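Local coordinates for outer membrane protein Omp121 (Bacteroides thetaiotaomicron, PDB 5FQ8) that probably takes up nutrients across the outer membrane as a calcium-binding TonB-dependent receptor working with a partner lipoprotein, at residues V138-I143 / M163-S168; K765-E770 / S790-C795; F194-G199 / A240-I245; Q490-N495 / F503-S508. All coordinates share one frame; numbering follows the deposited sequence.

Contact 1 (V138-I143 / M163-S168); sequences VANMTI and MITTKS
Met163 opens the antiparallel pairing of 163-168 with 138-143 by exchanging two backbone bonds with Thr142. Thr142 N reaches Met163 O at 2.7 Å, nearly straight (172°) and in the carbonyl plane, whereas Met163 N meets Thr142 O from above its plane. Ile164 comes next, in a non-hydrogen-bonded pair with Met141; their side chains leave the same face and run side by side. Met141 has CG anti to the backbone N and bends at chi3 (-49°), which brings its CE to 3.7 Å from Ile164 CD1. The other branch, Ile164 CG2, meets Val138 CG1 at 3.9 Å, the two side chains crossing at about a right angle. Thr165 faces a classic beta bulge: Thr165 O takes both Ala139 N (2.7 Å) and Asn140 N (3.0 Å), while Thr165 N gives to Asn140 O almost along the C=O axis. Beyond Thr166, Lys167 stretches past Ala139, and its NZ is bonded to Asp136 O. The pair is the middle of the four-stranded mixed sheet of the plug, between strand 44-48 on the 138-144 side and strand 101-103 on the 161-166 side; Met141 rests on Val60, Met61 and Leu64, and Lys167 touches Tyr271 of barrel strand 268-280.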
loop_
_atom_site.group_PDB
_atom_site.type_symbol
_atom_site.label_atom_id
_atom_site.label_comp_id
_atom_site.label_asym_id
_atom_site.label_seq_id
_atom_site.Cartn_x
_atom_site.Cartn_y
_atom_site.Cartn_z
ATOM N N VAL B 138 -3.062 26.287 -32.177
ATOM C CA VAL B 138 -2.741 25.546 -33.389
ATOM C C VAL B 138 -2.880 26.462 -34.592
ATOM O O VAL B 138 -3.919 27.098 -34.789
ATOM C CB VAL B 138 -3.628 24.309 -33.535
ATOM C CG1 VAL B 138 -3.187 23.519 -34.736
ATOM C CG2 VAL B 138 -3.526 23.483 -32.290
ATOM N N ALA B 139 -1.825 26.544 -35.389
ATOM C CA ALA B 139 -1.944 27.219 -36.668
ATOM C C ALA B 139 -2.395 26.241 -37.733
ATOM O O ALA B 139 -3.420 26.440 -38.389
ATOM C CB ALA B 139 -0.617 27.862 -37.051
ATOM N N ASN B 140 -1.667 25.150 -37.881
ATOM C CA ASN B 140 -1.926 24.190 -38.937
ATOM C C ASN B 140 -1.769 22.778 -38.397
ATOM O O ASN B 140 -0.866 22.498 -37.608
ATOM C CB ASN B 140 -0.978 24.439 -40.104
ATOM C CG ASN B 140 -0.948 23.307 -41.069
ATOM O OD1 ASN B 140 -1.841 23.170 -41.883
ATOM N ND2 ASN B 140 0.085 22.488 -40.996
ATOM N N MET B 141 -2.664 21.896 -38.806
ATOM C CA MET B 141 -2.533 20.475 -38.543
ATOM C C MET B 141 -2.536 19.737 -39.861
ATOM O O MET B 141 -3.442 19.920 -40.668
ATOM C CB MET B 141 -3.663 19.955 -37.666
ATOM C CG MET B 141 -3.784 18.454 -37.695
ATOM S SD MET B 141 -5.114 17.951 -36.655
ATOM C CE MET B 141 -4.706 18.860 -35.203
ATOM N N THR B 142 -1.551 18.884 -40.060
ATOM C CA THR B 142 -1.446 18.089 -41.271
ATOM C C THR B 142 -1.261 16.627 -40.905
ATOM O O THR B 142 -0.325 16.275 -40.182
ATOM C CB THR B 142 -0.295 18.583 -42.125
ATOM O OG1 THR B 142 -0.671 19.818 -42.720
ATOM C CG2 THR B 142 0.039 17.593 -43.204
ATOM N N ILE B 143 -2.158 15.786 -41.409
ATOM C CA ILE B 143 -2.231 14.369 -41.081
ATOM C C ILE B 143 -1.639 13.591 -42.239
ATOM O O ILE B 143 -2.193 13.598 -43.339
ATOM C CB ILE B 143 -3.675 13.943 -40.809
ATOM C CG1 ILE B 143 -4.156 14.578 -39.522
ATOM C CG2 ILE B 143 -3.778 12.467 -40.733
ATOM C CD1 ILE B 143 -5.495 14.157 -39.129
ATOM N N MET B 163 0.871 15.929 -37.763
ATOM C CA MET B 163 1.791 17.044 -37.636
ATOM C C MET B 163 1.017 18.291 -37.254
ATOM O O MET B 163 0.213 18.790 -38.040
ATOM C CB MET B 163 2.542 17.269 -38.940
ATOM C CG MET B 163 3.722 16.381 -39.133
ATOM S SD MET B 163 4.264 16.467 -40.821
ATOM C CE MET B 163 4.143 18.226 -41.122
ATOM N N ILE B 164 1.266 18.793 -36.083
ATOM C CA ILE B 164 0.671 20.046 -35.642
ATOM C C ILE B 164 1.709 21.156 -35.752
ATOM O O ILE B 164 2.909 20.914 -35.619
ATOM C CB ILE B 164 0.115 19.898 -34.215
ATOM C CG1 ILE B 164 -1.095 18.977 -34.240
ATOM C CG2 ILE B 164 -0.283 21.229 -33.625
ATOM C CD1 ILE B 164 -1.792 18.898 -32.920
ATOM N N THR B 165 1.259 22.368 -36.082
ATOM C CA THR B 165 2.139 23.531 -36.139
ATOM C C THR B 165 1.502 24.672 -35.370
ATOM O O THR B 165 0.368 25.061 -35.653
ATOM C CB THR B 165 2.432 23.957 -37.574
ATOM O OG1 THR B 165 3.078 22.893 -38.275
ATOM C CG2 THR B 165 3.348 25.132 -37.576
ATOM N N THR B 166 2.227 25.202 -34.403
ATOM C CA THR B 166 1.693 26.182 -33.476
ATOM C C THR B 166 1.936 27.604 -33.974
ATOM O O THR B 166 2.800 27.858 -34.813
ATOM C CB THR B 166 2.328 25.962 -32.109
ATOM O OG1 THR B 166 3.737 25.788 -32.273
ATOM C CG2 THR B 166 1.786 24.712 -31.484
ATOM N N LYS B 167 1.156 28.543 -33.446
ATOM C CA LYS B 167 1.214 29.922 -33.923
ATOM C C LYS B 167 2.500 30.609 -33.485
ATOM O O LYS B 167 3.048 30.319 -32.424
ATOM C CB LYS B 167 0.013 30.712 -33.409
ATOM C CG LYS B 167 -1.317 30.296 -33.995
ATOM C CD LYS B 167 -2.464 30.819 -33.169
ATOM C CE LYS B 167 -3.799 30.561 -33.823
ATOM N NZ LYS B 167 -4.935 31.115 -33.042
ATOM N N SER B 168 2.978 31.535 -34.315
ATOM C CA SER B 168 4.187 32.287 -34.002
ATOM C C SER B 168 3.896 33.769 -33.854
ATOM O O SER B 168 3.018 34.154 -33.089
ATOM C CB SER B 168 5.247 32.071 -35.069
ATOM O OG SER B 168 5.427 30.696 -35.321
#

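Contact 2 (K765-E770 / S790-C795); sequences KAQVAE and SEFGIC
Packing is closest where the Phe792 ring slides under the backbone of 765-770. With CG anti to the carbonyl carbon (chi1 -84°), one ring face lies against the peptide link of Ala766 and Gln767: Gln767 N stands 3.6 Å above the ring plane, over its centre, and Ala766 C lies nearer the rim. Gln767 CB adds a contact with Phe792 CE1 at 3.3 Å. Beside the ring, Ala766 and Gly793 form a hydrogen-bonded antiparallel pair. Ala766 N gives to Gly793 O at 3.0 Å in the carbonyl plane, and Gly793 N returns to Ala766 O at 2.9 Å from above its plane. Lys765 packs with its CA and CB against Gly793 O and Phe792 CB, and only its extended end leads away, to a cation-pi contact with Tyr754. Cys795 SG closes this end, 4.1 Å from Ala766 CB, and both residues also touch Leu899. The other side is looser and wetter. Past Phe792 the chains part, and a water takes Val768 N (3.1 Å) and donates to Glu791 O, spanning the gap. Ile794 is exposed. Strands 763-766 and 793-794 are the last two of a small antiparallel sheet built into one of the long loops that connect barrel strands in TonB-dependent receptors, here 716-731 and 802-812.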
loop_
_atom_site.group_PDB
_atom_site.type_symbol
_atom_site.label_atom_id
_atom_site.label_comp_id
_atom_site.label_asym_id
_atom_site.label_seq_id
_atom_site.Cartn_x
_atom_site.Cartn_y
_atom_site.Cartn_z
ATOM N N LYS B 765 -17.441 -13.766 -31.210
ATOM C CA LYS B 765 -18.160 -15.011 -30.996
ATOM C C LYS B 765 -19.067 -14.848 -29.788
ATOM O O LYS B 765 -18.707 -14.191 -28.820
ATOM C CB LYS B 765 -17.207 -16.171 -30.780
ATOM C CG LYS B 765 -16.399 -16.561 -31.981
ATOM C CD LYS B 765 -15.562 -17.760 -31.678
ATOM C CE LYS B 765 -14.786 -18.223 -32.881
ATOM N NZ LYS B 765 -14.000 -19.445 -32.569
ATOM N N ALA B 766 -20.253 -15.431 -29.853
ATOM C CA ALA B 766 -21.211 -15.299 -28.767
ATOM C C ALA B 766 -22.186 -16.461 -28.826
ATOM O O ALA B 766 -22.327 -17.116 -29.855
ATOM C CB ALA B 766 -21.940 -13.959 -28.845
ATOM N N GLN B 767 -22.856 -16.718 -27.708
ATOM C CA GLN B 767 -23.721 -17.891 -27.633
ATOM C C GLN B 767 -25.015 -17.646 -28.401
ATOM O O GLN B 767 -25.727 -16.673 -28.150
ATOM C CB GLN B 767 -24.010 -18.297 -26.185
ATOM C CG GLN B 767 -24.749 -17.314 -25.325
ATOM C CD GLN B 767 -25.635 -17.981 -24.299
ATOM O OE1 GLN B 767 -25.586 -19.180 -24.122
ATOM N NE2 GLN B 767 -26.459 -17.201 -23.629
ATOM N N VAL B 768 -25.293 -18.528 -29.353
ATOM C CA VAL B 768 -26.522 -18.541 -30.120
ATOM C C VAL B 768 -27.281 -19.798 -29.744
ATOM O O VAL B 768 -26.726 -20.720 -29.151
ATOM C CB VAL B 768 -26.246 -18.489 -31.635
ATOM C CG1 VAL B 768 -25.615 -19.773 -32.080
ATOM C CG2 VAL B 768 -27.520 -18.174 -32.435
ATOM N N ALA B 769 -28.566 -19.827 -30.072
ATOM C CA ALA B 769 -29.347 -21.000 -29.734
ATOM C C ALA B 769 -29.207 -22.077 -30.796
ATOM O O ALA B 769 -28.822 -21.820 -31.934
ATOM C CB ALA B 769 -30.811 -20.649 -29.541
ATOM N N GLU B 770 -29.498 -23.307 -30.389
ATOM C CA GLU B 770 -29.425 -24.443 -31.292
ATOM C C GLU B 770 -30.589 -24.420 -32.278
ATOM O O GLU B 770 -31.698 -23.985 -31.959
ATOM C CB GLU B 770 -29.430 -25.742 -30.487
ATOM C CG GLU B 770 -29.238 -27.000 -31.312
ATOM C CD GLU B 770 -29.366 -28.278 -30.520
ATOM O OE1 GLU B 770 -29.896 -28.252 -29.398
ATOM O OE2 GLU B 770 -28.928 -29.320 -31.030
ATOM N N SER B 790 -23.809 -25.942 -29.647
ATOM C CA SER B 790 -22.619 -26.615 -29.153
ATOM C C SER B 790 -21.460 -25.649 -29.033
ATOM O O SER B 790 -20.787 -25.592 -28.001
ATOM C CB SER B 790 -22.258 -27.771 -30.072
ATOM O OG SER B 790 -20.952 -28.229 -29.803
ATOM N N GLU B 791 -21.210 -24.882 -30.078
ATOM C CA GLU B 791 -20.131 -23.912 -30.077
ATOM C C GLU B 791 -20.710 -22.509 -30.175
ATOM O O GLU B 791 -21.824 -22.310 -30.651
ATOM C CB GLU B 791 -19.173 -24.192 -31.229
ATOM C CG GLU B 791 -18.854 -25.664 -31.392
ATOM C CD GLU B 791 -18.175 -25.968 -32.707
ATOM O OE1 GLU B 791 -18.046 -25.037 -33.527
ATOM O OE2 GLU B 791 -17.773 -27.134 -32.922
ATOM N N PHE B 792 -19.960 -21.533 -29.691
ATOM C CA PHE B 792 -20.359 -20.159 -29.922
ATOM C C PHE B 792 -20.347 -19.868 -31.413
ATOM O O PHE B 792 -19.551 -20.427 -32.172
ATOM C CB PHE B 792 -19.427 -19.205 -29.201
ATOM C CG PHE B 792 -19.779 -18.989 -27.777
ATOM C CD1 PHE B 792 -20.699 -19.785 -27.145
ATOM C CD2 PHE B 792 -19.185 -17.969 -27.067
ATOM C CE1 PHE B 792 -21.009 -19.583 -25.823
ATOM C CE2 PHE B 792 -19.507 -17.750 -25.755
ATOM C CZ PHE B 792 -20.423 -18.554 -25.130
ATOM N N GLY B 793 -21.246 -18.988 -31.837
ATOM C CA GLY B 793 -21.309 -18.591 -33.229
ATOM C C GLY B 793 -20.568 -17.288 -33.487
ATOM O O GLY B 793 -20.555 -16.393 -32.653
ATOM N N ILE B 794 -19.923 -17.214 -34.652
ATOM C CA ILE B 794 -19.379 -15.951 -35.126
ATOM C C ILE B 794 -20.523 -14.976 -35.323
ATOM O O ILE B 794 -21.580 -15.345 -35.842
ATOM C CB ILE B 794 -18.596 -16.170 -36.428
ATOM C CG1 ILE B 794 -17.409 -17.078 -36.178
ATOM C CG2 ILE B 794 -18.078 -14.873 -36.950
ATOM C CD1 ILE B 794 -16.469 -17.156 -37.326
ATOM N N CYS B 795 -20.337 -13.733 -34.888
ATOM C CA CYS B 795 -21.454 -12.800 -34.826
ATOM C C CYS B 795 -21.111 -11.419 -35.369
ATOM O O CYS B 795 -21.681 -10.427 -34.929
ATOM C CB CYS B 795 -21.968 -12.679 -33.400
ATOM S SG CYS B 795 -22.865 -14.091 -32.856
HETATM O O HOH W 1 -23.281 -20.897 -29.129
#

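Contact 3 (F194-G199 / A240-I245); sequences FQNEFG and AMPDNI
Two irregular loops meet here, their closest approach of CA atoms being Asn196 to Ala240 at 5.7 Å, and 240-245 folds through a type I beta turn closed by Asn244 N to Met241 O at 3.0 Å. Asn196 carries the middle of the contact. Its CB lies 3.8 Å from Ala240 CB, and its amide, with CG anti to the carbonyl carbon (chi1 -68°), crosses Pro242 at about a right angle, so that Asn196 OD1 sits 3.3 Å from Pro242 CA. That oxygen is bonded to Arg339 NH2; the same arginine also binds Gln195 O and Asn244 OD1, and thus grips both loops. Both belong to the long excursion between strands 177-188 and 252-264, neighbours in the beta barrel of this receptor family. An alanine in place of Asn196 would keep the CB contact but lose the amide, and would probably weaken both the packing on Pro242 and the hold of Arg339. At the far end Phe194 CZ meets Ile245 CD1 at 3.5 Å, the two side chains crossing at about a right angle. Within 194-199, Gln195 OE1 takes Phe198 N on a lone pair at 2.6 Å, bracing the backbone around Glu197. Glu197, a calcium ligand together with Asp850, has no ion bound in this chain and is salt-bridged to Arg217, while Met241, Asp243 and Asn244 pack on the lipoprotein BT_2262.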
loop_
_atom_site.group_PDB
_atom_site.type_symbol
_atom_site.label_atom_id
_atom_site.label_comp_id
_atom_site.label_asym_id
_atom_site.label_seq_id
_atom_site.Cartn_x
_atom_site.Cartn_y
_atom_site.Cartn_z
ATOM N N PHE B 194 -37.371 2.743 -22.646
ATOM C CA PHE B 194 -37.873 1.898 -21.583
ATOM C C PHE B 194 -39.290 1.452 -21.854
ATOM O O PHE B 194 -40.026 2.072 -22.611
ATOM C CB PHE B 194 -37.847 2.638 -20.251
ATOM C CG PHE B 194 -36.495 3.058 -19.839
ATOM C CD1 PHE B 194 -35.534 2.112 -19.551
ATOM C CD2 PHE B 194 -36.172 4.393 -19.740
ATOM C CE1 PHE B 194 -34.279 2.489 -19.178
ATOM C CE2 PHE B 194 -34.919 4.773 -19.351
ATOM C CZ PHE B 194 -33.967 3.823 -19.075
ATOM N N GLN B 195 -39.660 0.365 -21.203
ATOM C CA GLN B 195 -41.038 -0.058 -21.109
ATOM C C GLN B 195 -41.668 0.663 -19.928
ATOM O O GLN B 195 -41.049 0.793 -18.883
ATOM C CB GLN B 195 -41.092 -1.573 -20.933
ATOM C CG GLN B 195 -42.206 -2.064 -20.044
ATOM C CD GLN B 195 -41.778 -2.239 -18.620
ATOM O OE1 GLN B 195 -42.553 -2.011 -17.713
ATOM N NE2 GLN B 195 -40.542 -2.649 -18.414
ATOM N N ASN B 196 -42.869 1.158 -20.092
ATOM C CA ASN B 196 -43.594 1.771 -18.982
ATOM C C ASN B 196 -44.900 1.039 -18.715
ATOM O O ASN B 196 -45.871 1.638 -18.261
ATOM C CB ASN B 196 -43.867 3.263 -19.218
ATOM C CG ASN B 196 -42.598 4.112 -19.195
ATOM O OD1 ASN B 196 -42.003 4.335 -18.143
ATOM N ND2 ASN B 196 -42.211 4.624 -20.348
ATOM N N GLU B 197 -44.936 -0.258 -18.994
ATOM C CA GLU B 197 -46.149 -1.040 -18.836
ATOM C C GLU B 197 -46.212 -1.775 -17.506
ATOM O O GLU B 197 -47.286 -1.859 -16.905
ATOM C CB GLU B 197 -46.262 -2.037 -19.988
ATOM C CG GLU B 197 -47.670 -2.487 -20.305
ATOM C CD GLU B 197 -47.732 -3.448 -21.471
ATOM O OE1 GLU B 197 -46.753 -3.526 -22.239
ATOM O OE2 GLU B 197 -48.767 -4.125 -21.617
ATOM N N PHE B 198 -45.082 -2.282 -17.016
ATOM C CA PHE B 198 -45.035 -3.085 -15.801
ATOM C C PHE B 198 -44.032 -2.493 -14.817
ATOM O O PHE B 198 -43.033 -1.891 -15.206
ATOM C CB PHE B 198 -44.664 -4.536 -16.117
ATOM C CG PHE B 198 -45.329 -5.086 -17.344
ATOM C CD1 PHE B 198 -46.578 -5.672 -17.268
ATOM C CD2 PHE B 198 -44.699 -5.024 -18.572
ATOM C CE1 PHE B 198 -47.178 -6.174 -18.382
ATOM C CE2 PHE B 198 -45.296 -5.531 -19.696
ATOM C CZ PHE B 198 -46.537 -6.107 -19.600
ATOM N N GLY B 199 -44.289 -2.694 -13.526
ATOM C CA GLY B 199 -43.491 -2.100 -12.489
ATOM C C GLY B 199 -42.686 -3.100 -11.686
ATOM O O GLY B 199 -42.394 -4.220 -12.130
ATOM N N ALA B 240 -46.386 4.361 -13.614
ATOM C CA ALA B 240 -45.073 4.495 -14.220
ATOM C C ALA B 240 -44.552 5.915 -14.079
ATOM O O ALA B 240 -45.313 6.883 -14.073
ATOM C CB ALA B 240 -45.120 4.117 -15.697
ATOM N N MET B 241 -43.233 6.036 -13.972
ATOM C CA MET B 241 -42.559 7.326 -13.908
ATOM C C MET B 241 -41.562 7.379 -15.054
ATOM O O MET B 241 -40.356 7.189 -14.851
ATOM C CB MET B 241 -41.878 7.518 -12.561
ATOM C CG MET B 241 -42.820 7.486 -11.413
ATOM S SD MET B 241 -42.295 8.690 -10.241
ATOM C CE MET B 241 -43.435 8.478 -8.910
ATOM N N PRO B 242 -42.028 7.664 -16.267
ATOM C CA PRO B 242 -41.181 7.463 -17.445
ATOM C C PRO B 242 -39.953 8.335 -17.471
ATOM O O PRO B 242 -38.971 7.984 -18.128
ATOM C CB PRO B 242 -42.124 7.806 -18.601
ATOM C CG PRO B 242 -43.476 7.670 -18.045
ATOM C CD PRO B 242 -43.381 8.089 -16.638
ATOM N N ASP B 243 -39.970 9.458 -16.777
ATOM C CA ASP B 243 -38.853 10.385 -16.790
ATOM C C ASP B 243 -37.865 10.144 -15.662
ATOM O O ASP B 243 -36.972 10.968 -15.455
ATOM C CB ASP B 243 -39.369 11.822 -16.711
ATOM C CG ASP B 243 -39.386 12.499 -18.045
ATOM O OD1 ASP B 243 -39.350 11.769 -19.054
ATOM O OD2 ASP B 243 -39.424 13.753 -18.076
ATOM N N ASN B 244 -37.979 9.035 -14.939
ATOM C CA ASN B 244 -37.262 8.946 -13.675
ATOM C C ASN B 244 -35.758 8.919 -13.885
ATOM O O ASN B 244 -35.026 9.659 -13.226
ATOM C CB ASN B 244 -37.742 7.739 -12.881
ATOM C CG ASN B 244 -37.544 6.455 -13.605
ATOM O OD1 ASN B 244 -37.135 6.444 -14.754
ATOM N ND2 ASN B 244 -37.827 5.349 -12.935
ATOM N N ILE B 245 -35.276 8.114 -14.822
ATOM C CA ILE B 245 -33.844 8.120 -15.088
ATOM C C ILE B 245 -33.427 9.421 -15.754
ATOM O O ILE B 245 -32.361 9.964 -15.452
ATOM C CB ILE B 245 -33.462 6.894 -15.925
ATOM C CG1 ILE B 245 -33.677 5.650 -15.081
ATOM C CG2 ILE B 245 -32.030 6.993 -16.402
ATOM C CD1 ILE B 245 -33.259 4.404 -15.741
#

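Contact 4 (Q490-N495 / F503-S508); sequences QYSEVN and FNLKNS
A loop folded back on the end of its own barrel strand makes this contact: 503-508, in the connection of the hairpin 472-495 / 513-534, returns to the last residues of the first strand. A type I beta turn from Asn504 to Asn507 shapes it, and Asn504 OD1 accepts Lys506 N on a lone pair at 3.0 Å, an Asx turn. Val494 and Leu505 cross at about a right angle, with Val494 CG1 3.8 Å from Leu505 CD2. The neighbouring branch, Leu505 CD1, reaches Ser492 OG at 3.3 Å. This is also dimer surface, since Leu505 N is bonded to Gln516 OE1 of the second subunit and Leu505 packs on Val514 of that copy. Ser508 supplies the polar link across the contact: its hydroxyl, anti to the backbone N (chi1 167°), donates to Asn495 O at 2.6 Å, nearly along the C=O axis (172°), and is also bonded to Lys510 N. An alanine in place of Ser508 would lose both bonds and would probably loosen the loop at the strand end. Val494 CB lies 4.0 Å from Ser508 CB. Away from the loop, Glu493 bridges Tyr491 OH and Asn495 ND2 through its two carboxylate oxygens, OE2 also holding Gln446 NE2.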
loop_
_atom_site.group_PDB
_atom_site.type_symbol
_atom_site.label_atom_id
_atom_site.label_comp_id
_atom_site.label_asym_id
_atom_site.label_seq_id
_atom_site.Cartn_x
_atom_site.Cartn_y
_atom_site.Cartn_z
ATOM N N GLN B 490 4.623 4.012 -8.756
ATOM C CA GLN B 490 4.668 3.451 -7.416
ATOM C C GLN B 490 3.248 3.351 -6.902
ATOM O O GLN B 490 2.573 4.363 -6.743
ATOM C CB GLN B 490 5.518 4.305 -6.479
ATOM C CG GLN B 490 5.712 3.664 -5.133
ATOM C CD GLN B 490 6.195 4.623 -4.113
ATOM O OE1 GLN B 490 6.180 5.812 -4.329
ATOM N NE2 GLN B 490 6.642 4.114 -2.991
ATOM N N TYR B 491 2.804 2.142 -6.619
ATOM C CA TYR B 491 1.437 1.909 -6.199
ATOM C C TYR B 491 1.398 1.467 -4.747
ATOM O O TYR B 491 2.324 0.832 -4.256
ATOM C CB TYR B 491 0.795 0.855 -7.087
ATOM C CG TYR B 491 -0.615 0.513 -6.714
ATOM C CD1 TYR B 491 -1.665 1.345 -7.058
ATOM C CD2 TYR B 491 -0.901 -0.650 -6.028
ATOM C CE1 TYR B 491 -2.950 1.035 -6.726
ATOM C CE2 TYR B 491 -2.187 -0.966 -5.695
ATOM C CZ TYR B 491 -3.207 -0.120 -6.052
ATOM O OH TYR B 491 -4.497 -0.424 -5.724
ATOM N N SER B 492 0.321 1.809 -4.057
ATOM C CA SER B 492 0.182 1.344 -2.690
ATOM C C SER B 492 -1.290 1.388 -2.292
ATOM O O SER B 492 -1.979 2.370 -2.561
ATOM C CB SER B 492 1.069 2.167 -1.750
ATOM O OG SER B 492 0.356 3.206 -1.137
ATOM N N GLU B 493 -1.758 0.312 -1.652
ATOM C CA GLU B 493 -3.168 0.047 -1.410
ATOM C C GLU B 493 -3.351 -0.455 0.003
ATOM O O GLU B 493 -2.521 -1.215 0.486
ATOM C CB GLU B 493 -3.673 -1.009 -2.400
ATOM C CG GLU B 493 -5.111 -1.414 -2.292
ATOM C CD GLU B 493 -5.413 -2.618 -3.146
ATOM O OE1 GLU B 493 -4.680 -2.857 -4.119
ATOM O OE2 GLU B 493 -6.374 -3.346 -2.842
ATOM N N VAL B 494 -4.426 -0.048 0.662
ATOM C CA VAL B 494 -4.809 -0.621 1.947
ATOM C C VAL B 494 -6.271 -0.991 1.885
ATOM O O VAL B 494 -7.072 -0.297 1.258
ATOM C CB VAL B 494 -4.573 0.329 3.141
ATOM C CG1 VAL B 494 -3.112 0.482 3.410
ATOM C CG2 VAL B 494 -5.217 1.647 2.880
ATOM N N ASN B 495 -6.622 -2.073 2.551
ATOM C CA ASN B 495 -8.001 -2.513 2.600
ATOM C C ASN B 495 -8.500 -2.480 4.029
ATOM O O ASN B 495 -7.735 -2.318 4.975
ATOM C CB ASN B 495 -8.146 -3.912 2.003
ATOM C CG ASN B 495 -8.114 -3.892 0.492
ATOM O OD1 ASN B 495 -9.155 -3.834 -0.164
ATOM N ND2 ASN B 495 -6.920 -3.919 -0.071
ATOM N N PHE B 503 -9.780 8.159 4.089
ATOM C CA PHE B 503 -9.054 7.515 3.001
ATOM C C PHE B 503 -7.573 7.837 3.180
ATOM O O PHE B 503 -7.073 8.831 2.663
ATOM C CB PHE B 503 -9.564 7.974 1.653
ATOM C CG PHE B 503 -10.976 7.543 1.344
ATOM C CD1 PHE B 503 -11.479 6.339 1.784
ATOM C CD2 PHE B 503 -11.799 8.357 0.592
ATOM C CE1 PHE B 503 -12.777 5.963 1.488
ATOM C CE2 PHE B 503 -13.097 7.981 0.292
ATOM C CZ PHE B 503 -13.584 6.785 0.741
ATOM N N ASN B 504 -6.871 6.975 3.915
ATOM C CA ASN B 504 -5.465 7.183 4.235
ATOM C C ASN B 504 -4.802 5.837 4.478
ATOM O O ASN B 504 -5.399 4.950 5.081
ATOM C CB ASN B 504 -5.310 8.078 5.467
ATOM C CG ASN B 504 -3.907 8.597 5.639
ATOM O OD1 ASN B 504 -3.020 7.888 6.092
ATOM N ND2 ASN B 504 -3.702 9.845 5.284
ATOM N N LEU B 505 -3.559 5.701 4.023
ATOM C CA LEU B 505 -2.816 4.460 4.206
ATOM C C LEU B 505 -2.628 4.072 5.662
ATOM O O LEU B 505 -2.262 2.928 5.929
ATOM C CB LEU B 505 -1.458 4.580 3.534
ATOM C CG LEU B 505 -1.577 4.782 2.030
ATOM C CD1 LEU B 505 -0.256 5.133 1.431
ATOM C CD2 LEU B 505 -2.109 3.511 1.425
ATOM N N LYS B 506 -2.844 4.980 6.603
ATOM C CA LYS B 506 -2.805 4.633 8.014
ATOM C C LYS B 506 -4.090 4.003 8.501
ATOM O O LYS B 506 -4.106 3.482 9.615
ATOM C CB LYS B 506 -2.548 5.867 8.862
ATOM C CG LYS B 506 -1.134 6.342 8.890
ATOM C CD LYS B 506 -1.024 7.608 9.710
ATOM C CE LYS B 506 -1.135 8.846 8.848
ATOM N NZ LYS B 506 -0.530 10.026 9.529
ATOM N N ASN B 507 -5.163 4.045 7.712
ATOM C CA ASN B 507 -6.492 3.724 8.225
ATOM C C ASN B 507 -6.831 2.256 8.108
ATOM O O ASN B 507 -7.980 1.917 7.869
ATOM C CB ASN B 507 -7.535 4.569 7.512
ATOM C CG ASN B 507 -8.796 4.730 8.323
ATOM O OD1 ASN B 507 -8.756 4.750 9.543
ATOM N ND2 ASN B 507 -9.924 4.846 7.648
ATOM N N SER B 508 -5.878 1.353 8.303
ATOM C CA SER B 508 -6.163 -0.067 8.182
ATOM C C SER B 508 -5.339 -0.846 9.186
ATOM O O SER B 508 -4.161 -0.549 9.391
ATOM C CB SER B 508 -5.856 -0.571 6.776
ATOM O OG SER B 508 -5.840 -1.983 6.739
#

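Contact 4 is the most buried of the four and contact 2 the most superficial; contacts 1 and 3 are partly buried. Contact 1 belongs to the plug, whereas the other three lie on the barrel strands or their long connections, so no two share an element. Contacts 1 and 2 are sheet pairings carried by backbone bonds, the first with a bulge and apolar side chains on one face, the second with an aromatic ring on a peptide link. Contact 3 joins two loops and contact 4 a loop to the end of a barrel strand; both rest mainly on side chains, one tied by an outside arginine, the other by a serine hydroxyl given to a backbone oxygen.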